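Side-chain contacts in aq_2013 protein (PDB 2P6C), which is of unknown function but belongs to the UPF0047 (YjbQ) family and is built here as an assembly of three protein chains: residues D54-E57 with G58-E61; P103-G107 with K108-G112; T12-R15 with R16-I19. One frame throughout, in Å; residues are numbered along the deposited sequence.

Contact 1: D54-E57 with G58-E61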
loop_
_atom_site.group_PDB
_atom_site.type_symbol
_atom_site.label_atom_id
_atom_site.label_comp_id
_atom_site.label_asym_id
_atom_site.label_seq_id
_atom_site.Cartn_x
_atom_site.Cartn_y
_atom_site.Cartn_z
ATOM N N ASP A 54 -11.804 -10.354 2.543
ATOM C CA ASP A 54 -13.190 -10.548 2.944
ATOM C C ASP A 54 -13.305 -11.647 4.001
ATOM O O ASP A 54 -12.322 -12.143 4.512
ATOM C CB ASP A 54 -14.116 -10.772 1.698
ATOM C CG ASP A 54 -13.912 -12.126 1.015
ATOM O OD1 ASP A 54 -13.529 -13.076 1.694
ATOM O OD2 ASP A 54 -14.176 -12.223 -0.188
ATOM N N ASP A 55 -14.546 -12.003 4.345
ATOM C CA ASP A 55 -14.760 -12.928 5.492
ATOM C C ASP A 55 -14.678 -14.427 5.165
ATOM O O ASP A 55 -14.576 -15.275 6.042
ATOM C CB ASP A 55 -16.138 -12.679 6.051
ATOM C CG ASP A 55 -16.150 -11.305 6.703
ATOM O OD1 ASP A 55 -15.334 -11.067 7.589
ATOM O OD2 ASP A 55 -16.947 -10.473 6.271
ATOM N N GLU A 56 -14.720 -14.819 3.900
ATOM C CA GLU A 56 -14.753 -16.259 3.585
ATOM C C GLU A 56 -13.563 -17.064 4.165
ATOM O O GLU A 56 -12.401 -16.743 3.955
ATOM C CB GLU A 56 -14.792 -16.407 2.064
ATOM C CG GLU A 56 -15.551 -17.656 1.622
ATOM C CD GLU A 56 -14.577 -18.800 1.476
ATOM O OE1 GLU A 56 -13.605 -18.652 0.749
ATOM O OE2 GLU A 56 -14.802 -19.841 2.092
ATOM N N GLU A 57 -13.919 -18.119 4.898
ATOM C CA GLU A 57 -13.078 -19.125 5.574
ATOM C C GLU A 57 -11.958 -19.698 4.680
ATOM O O GLU A 57 -10.795 -19.758 5.056
ATOM C CB GLU A 57 -13.980 -20.259 6.066
ATOM C CG GLU A 57 -13.254 -21.607 6.114
ATOM C CD GLU A 57 -14.258 -22.711 6.364
ATOM O OE1 GLU A 57 -15.044 -23.000 5.472
ATOM O OE2 GLU A 57 -14.258 -23.260 7.464
ATOM N N GLY A 58 -12.436 -20.212 3.554
ATOM C CA GLY A 58 -11.534 -20.862 2.627
ATOM C C GLY A 58 -10.477 -19.872 2.171
ATOM O O GLY A 58 -9.303 -20.224 2.028
ATOM N N LEU A 59 -10.884 -18.622 1.949
ATOM C CA LEU A 59 -9.942 -17.626 1.477
ATOM C C LEU A 59 -8.935 -17.304 2.574
ATOM O O LEU A 59 -7.771 -17.021 2.321
ATOM C CB LEU A 59 -10.728 -16.367 1.092
ATOM C CG LEU A 59 -11.001 -16.267 -0.415
ATOM C CD1 LEU A 59 -11.683 -14.952 -0.798
ATOM C CD2 LEU A 59 -9.725 -16.347 -1.254
ATOM N N HIS A 60 -9.388 -17.342 3.817
ATOM C CA HIS A 60 -8.474 -17.085 4.909
ATOM C C HIS A 60 -7.428 -18.175 4.916
ATOM O O HIS A 60 -6.251 -17.913 5.148
ATOM C CB HIS A 60 -9.217 -17.056 6.231
ATOM C CG HIS A 60 -10.169 -15.909 6.354
ATOM N ND1 HIS A 60 -10.986 -15.736 7.448
ATOM C CD2 HIS A 60 -10.439 -14.881 5.515
ATOM C CE1 HIS A 60 -11.720 -14.652 7.279
ATOM N NE2 HIS A 60 -11.410 -14.115 6.113
ATOM N N GLU A 61 -7.853 -19.405 4.659
ATOM C CA GLU A 61 -6.869 -20.472 4.652
ATOM C C GLU A 61 -5.939 -20.323 3.458
ATOM O O GLU A 61 -4.731 -20.500 3.552
ATOM C CB GLU A 61 -7.599 -21.818 4.580
ATOM C CG GLU A 61 -6.646 -22.979 4.269
ATOM C CD GLU A 61 -7.198 -24.269 4.841
ATOM O OE1 GLU A 61 -8.359 -24.280 5.247
ATOM O OE2 GLU A 61 -6.474 -25.257 4.869
#
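His60 turns its imidazole back along the start of helix 57-70 so that its edge faces the preceding loop. His60 NE2 donates to Asp54 O at 2.7 Å, and the acceptor lies only 6° out of the ring plane, itself met in its carbonyl plane. The ring is therefore gripped at its edge, while Glu56 O sits 3.1 Å above one face, offset toward the rim on the CD2 side. The first torsion, with CG opposite the carbonyl carbon (chi1 -66°), places one face of the imidazole over Glu56 O and points NE2 at Asp54 O. Glu56 is the N-cap residue: its chain bends at chi2 and folds the carboxylate over the first turn, where OE2 accepts from Gly58 N at 2.8 Å, from above the carboxylate plane, and OE1 takes a weak bond from Leu59 N. OE1 also bonds to His79 of the second subunit, so the cap is shared with the interface. Asp54 OD1 accepts from Glu56 N at 3.1 Å, an Asx turn, and the Asp54 side chain crosses that of Leu59 at about a right angle, OD1 lying 3.6 Å from Leu59 CD1. Replacing His60 by an alanine is likely to leave Asp54 O without its imidazole donor and open a gap beside Phe118, whose ring meets the imidazole at about 80°. Asp55 OD1 forms a salt bridge with Arg20 NH2.

Contact 2: P103-G107 with K108-G112; sequences PITNG and KLDLG
Thr105 OG1 donates to Asp110 OD2 over a short 2.5 Å, meeting the carboxylate from above its plane (42° out of it). Both oxygens have a further partner across the subunit interface: Lys133 NZ of the second subunit bonds to OG1, and Tyr7 OH of that second subunit bonds to OD2. The threonine hydroxyl stands opposite its own carbonyl carbon (chi1 -52°), which directs it at the aspartate. Backbone groups are paired as well. Asp110 N gives a nearly straight bond to Pro103 O (2.9 Å, 173°), and Lys108 O receives Thr105 N at 2.7 Å. These two bonds flank the single bridge between Ile104 and Leu109, a non-hydrogen-bonded antiparallel pair; Asn106 and Gly107, both at positive phi, form the type I' turn of a tight beta hairpin that reverses the chain at the end of strand 99-104. Lys108 O is also approached by Ile104 CA at 3.2 Å, a CA-H...O contact. The turn is closed by a weak bond from Lys108 N to Thr105 O (3.1 Å). Pro103 CG lies 3.3 Å from Asp110 CB, the two side chains crossing at about a right angle. Asp110 is also the centre of an inverse gamma turn.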
loop_
_atom_site.group_PDB
_atom_site.type_symbol
_atom_site.label_atom_id
_atom_site.label_comp_id
_atom_site.label_asym_id
_atom_site.label_seq_id
_atom_site.Cartn_x
_atom_site.Cartn_y
_atom_site.Cartn_z
ATOM N N PRO A 103 -11.894 5.854 3.007
ATOM C CA PRO A 103 -12.718 7.046 2.911
ATOM C C PRO A 103 -13.754 7.096 4.025
ATOM O O PRO A 103 -14.203 6.086 4.546
ATOM C CB PRO A 103 -13.473 7.002 1.587
ATOM C CG PRO A 103 -13.216 5.641 0.926
ATOM C CD PRO A 103 -12.290 4.893 2.002
ATOM N N ILE A 104 -14.095 8.327 4.421
ATOM C CA ILE A 104 -15.235 8.511 5.286
ATOM C C ILE A 104 -16.239 9.343 4.531
ATOM O O ILE A 104 -15.969 10.471 4.139
ATOM C CB ILE A 104 -14.780 9.269 6.536
ATOM C CG1 ILE A 104 -13.923 8.370 7.429
ATOM C CG2 ILE A 104 -16.004 9.720 7.363
ATOM C CD1 ILE A 104 -13.225 9.152 8.543
ATOM N N THR A 105 -17.421 8.794 4.283
ATOM C CA THR A 105 -18.426 9.448 3.474
ATOM C C THR A 105 -19.746 9.530 4.242
ATOM O O THR A 105 -20.322 8.529 4.650
ATOM C CB THR A 105 -18.585 8.641 2.178
ATOM O OG1 THR A 105 -17.298 8.464 1.581
ATOM C CG2 THR A 105 -19.484 9.402 1.197
ATOM N N ASN A 106 -20.275 10.731 4.438
ATOM C CA ASN A 106 -21.526 10.955 5.151
ATOM C C ASN A 106 -21.446 10.321 6.571
ATOM O O ASN A 106 -22.379 9.694 7.053
ATOM C CB ASN A 106 -22.698 10.365 4.305
ATOM C CG ASN A 106 -23.009 11.185 3.036
ATOM O OD1 ASN A 106 -22.804 12.393 2.977
ATOM N ND2 ASN A 106 -23.512 10.474 2.012
ATOM N N GLY A 107 -20.307 10.533 7.226
ATOM C CA GLY A 107 -20.109 10.056 8.593
ATOM C C GLY A 107 -19.988 8.524 8.701
ATOM O O GLY A 107 -20.259 7.924 9.727
ATOM N N LYS A 108 -19.565 7.924 7.570
ATOM C CA LYS A 108 -19.451 6.475 7.549
ATOM C C LYS A 108 -18.193 5.986 6.839
ATOM O O LYS A 108 -17.729 6.568 5.866
ATOM C CB LYS A 108 -20.657 5.941 6.803
ATOM C CG LYS A 108 -21.892 5.931 7.690
ATOM C CD LYS A 108 -23.170 5.739 6.883
ATOM C CE LYS A 108 -23.202 6.599 5.616
ATOM N NZ LYS A 108 -24.268 6.126 4.735
ATOM N N LEU A 109 -17.634 4.883 7.403
ATOM C CA LEU A 109 -16.554 4.158 6.744
ATOM C C LEU A 109 -17.051 3.697 5.382
ATOM O O LEU A 109 -17.996 2.926 5.276
ATOM C CB LEU A 109 -16.207 2.923 7.574
ATOM C CG LEU A 109 -14.779 2.882 8.161
ATOM C CD1 LEU A 109 -14.326 1.449 8.460
ATOM C CD2 LEU A 109 -13.703 3.484 7.257
ATOM N N ASP A 110 -16.421 4.224 4.314
ATOM C CA ASP A 110 -16.832 3.943 2.924
ATOM C C ASP A 110 -16.283 2.595 2.422
ATOM O O ASP A 110 -15.238 2.537 1.780
ATOM C CB ASP A 110 -16.321 5.066 2.010
ATOM C CG ASP A 110 -17.269 5.255 0.823
ATOM O OD1 ASP A 110 -18.038 4.334 0.528
ATOM O OD2 ASP A 110 -17.223 6.317 0.210
ATOM N N LEU A 111 -16.994 1.488 2.758
ATOM C CA LEU A 111 -16.499 0.166 2.383
ATOM C C LEU A 111 -17.308 -0.518 1.286
ATOM O O LEU A 111 -18.508 -0.354 1.132
ATOM C CB LEU A 111 -16.586 -0.745 3.600
ATOM C CG LEU A 111 -15.534 -0.413 4.645
ATOM C CD1 LEU A 111 -15.521 -1.440 5.773
ATOM C CD2 LEU A 111 -14.116 -0.366 4.081
ATOM N N GLY A 112 -16.595 -1.373 0.521
ATOM C CA GLY A 112 -17.220 -2.172 -0.540
ATOM C C GLY A 112 -18.179 -3.242 0.034
ATOM O O GLY A 112 -18.252 -3.462 1.233
#

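Contact 3: T12-R15 with R16-I19; sequences TKKR and RELI. With PO4 (phosphate ion), chain D.
Glu17 lays its carboxylate against the turn formed by Thr12, Lys13 and Lys14, with OE1 3.5 Å from Thr12 CB and the two side chains sliding past each other in opposite directions. Its CG lies opposite the backbone N (chi1 -153°) and the chain runs extended beyond it, which carries OE1 to Lys14 N for a weak bond of 3.3 Å. The other oxygen, OE2, takes a bond from a water at 3.0 Å, and that water weakly accepts from Lys13 N, so the carboxylate is tied to the turn both directly and through solvent. The Lys14 side chain crosses that of Glu17 at about a right angle; its NZ stays 5.1 Å from OE1, too far for an ion pair but close enough that it may favour the charged carboxylate. Thr12 OG1 closes the turn from within, donating to Lys14 O at 2.6 Å, and it also meets Gln125 N. Next along the chain, Arg15 holds a phosphate ion, probably from the crystallisation liquor. Its backbone N and NE both donate to O3, at 3.0 Å and 2.7 Å, and the phosphorus lies in the guanidinium plane at its edge; weaker bonds run from NH2 to O3 and O4. Bending at chi3 (-46°) curls the guanidinium back toward that oxygen. Arg16 leads elsewhere, to salt bridges with Glu68 and Asp88. The turn joins strand 2-10 to strand 17-20, an outermost strand of its sheet within this chain that pairs antiparallel with strand 116-121, while Leu18 packs on helix 57-70.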
loop_
_atom_site.group_PDB
_atom_site.type_symbol
_atom_site.label_atom_id
_atom_site.label_comp_id
_atom_site.label_asym_id
_atom_site.label_seq_id
_atom_site.Cartn_x
_atom_site.Cartn_y
_atom_site.Cartn_z
ATOM N N THR A 12 -2.250 -11.445 20.593
ATOM C CA THR A 12 -2.823 -12.669 20.077
ATOM C C THR A 12 -2.424 -13.906 20.845
ATOM O O THR A 12 -1.328 -14.005 21.401
ATOM C CB THR A 12 -2.445 -12.866 18.610
ATOM O OG1 THR A 12 -1.024 -13.017 18.502
ATOM C CG2 THR A 12 -2.881 -11.658 17.804
ATOM N N LYS A 13 -3.345 -14.857 20.858
ATOM C CA LYS A 13 -3.116 -16.047 21.569
ATOM C C LYS A 13 -2.092 -16.938 20.782
ATOM O O LYS A 13 -1.382 -17.758 21.348
ATOM C CB LYS A 13 -4.549 -16.597 21.739
ATOM C CG LYS A 13 -4.654 -17.569 22.915
ATOM C CD LYS A 13 -5.675 -18.679 22.663
ATOM C CE LYS A 13 -5.044 -20.074 22.730
ATOM N NZ LYS A 13 -5.948 -21.052 22.128
ATOM N N LYS A 14 -1.992 -16.732 19.471
ATOM C CA LYS A 14 -1.113 -17.454 18.540
ATOM C C LYS A 14 -0.080 -16.567 17.902
ATOM O O LYS A 14 -0.281 -15.370 17.741
ATOM C CB LYS A 14 -1.929 -18.008 17.400
ATOM C CG LYS A 14 -2.703 -19.269 17.758
ATOM C CD LYS A 14 -4.109 -19.217 17.193
ATOM C CE LYS A 14 -4.261 -20.096 15.953
ATOM N NZ LYS A 14 -5.621 -19.984 15.468
ATOM N N ARG A 15 1.003 -17.141 17.393
ATOM C CA ARG A 15 1.998 -16.373 16.650
ATOM C C ARG A 15 1.392 -15.716 15.404
ATOM O O ARG A 15 1.684 -14.576 15.068
ATOM C CB ARG A 15 3.134 -17.322 16.250
ATOM C CG ARG A 15 4.394 -17.110 17.093
ATOM C CD ARG A 15 5.296 -18.352 17.120
ATOM N NE ARG A 15 4.508 -19.562 17.377
ATOM C CZ ARG A 15 5.084 -20.750 17.108
ATOM N NH1 ARG A 15 6.321 -20.801 16.646
ATOM N NH2 ARG A 15 4.394 -21.878 17.291
ATOM N N ARG A 16 0.542 -16.461 14.701
ATOM C CA ARG A 16 -0.120 -15.981 13.485
ATOM C C ARG A 16 -1.623 -16.014 13.689
ATOM O O ARG A 16 -2.175 -17.023 14.127
ATOM C CB ARG A 16 0.223 -16.868 12.288
ATOM C CG ARG A 16 1.690 -16.875 11.904
ATOM C CD ARG A 16 1.963 -17.925 10.835
ATOM N NE ARG A 16 3.372 -17.970 10.463
ATOM C CZ ARG A 16 3.923 -18.952 9.761
ATOM N NH1 ARG A 16 3.181 -19.975 9.351
ATOM N NH2 ARG A 16 5.222 -18.923 9.478
ATOM N N GLU A 17 -2.294 -14.924 13.346
ATOM C CA GLU A 17 -3.733 -14.865 13.528
ATOM C C GLU A 17 -4.341 -13.715 12.740
ATOM O O GLU A 17 -3.681 -12.713 12.472
ATOM C CB GLU A 17 -4.038 -14.686 15.014
ATOM C CG GLU A 17 -5.378 -15.224 15.461
ATOM C CD GLU A 17 -5.512 -15.215 16.974
ATOM O OE1 GLU A 17 -4.503 -15.489 17.658
ATOM O OE2 GLU A 17 -6.623 -14.949 17.483
ATOM N N LEU A 18 -5.605 -13.874 12.373
ATOM C CA LEU A 18 -6.440 -12.970 11.614
ATOM C C LEU A 18 -7.414 -12.358 12.590
ATOM O O LEU A 18 -8.280 -13.024 13.141
ATOM C CB LEU A 18 -7.196 -13.768 10.525
ATOM C CG LEU A 18 -7.429 -12.996 9.201
ATOM C CD1 LEU A 18 -6.365 -11.925 8.952
ATOM C CD2 LEU A 18 -7.411 -13.909 7.975
ATOM N N ILE A 19 -7.416 -11.061 12.873
ATOM C CA ILE A 19 -8.384 -10.473 13.800
ATOM C C ILE A 19 -9.250 -9.398 13.159
ATOM O O ILE A 19 -8.727 -8.424 12.618
ATOM C CB ILE A 19 -7.672 -9.801 14.996
ATOM C CG1 ILE A 19 -6.665 -10.760 15.627
ATOM C CG2 ILE A 19 -8.709 -9.382 16.042
ATOM C CD1 ILE A 19 -7.313 -11.920 16.335
HETATM P P PO4 D . 1.105 -20.817 18.466
HETATM O O1 PO4 D . 1.844 -20.945 19.747
HETATM O O2 PO4 D . -0.229 -20.448 18.798
HETATM O O3 PO4 D . 1.877 -19.965 17.630
HETATM O O4 PO4 D . 1.061 -22.210 17.783
HETATM O O HOH W 1 -6.346 -13.619 20.126
#

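In the fold
Contacts 1 and 3 touch: His60 CG lies 3.8 Å from Leu18 CD2, so the start of helix 57-70 packs directly on strand 17-20, and their centres are about 15 Å apart. Contact 2 stands apart from both, its centre about 23 Å from that of contact 1 and about 28 Å from that of contact 3, with nearest atoms about 8 Å and about 12 Å away; contacts 2 and 3 lie on opposite sides of the chain's centre. Contacts 1 and 2 both meet the second subunit, whereas no other protein chain of the assembly touches contact 3. Phosphate ions, both probably from the crystallisation liquor, lie beside Arg15 and about 4 Å from the Asp54 side chain.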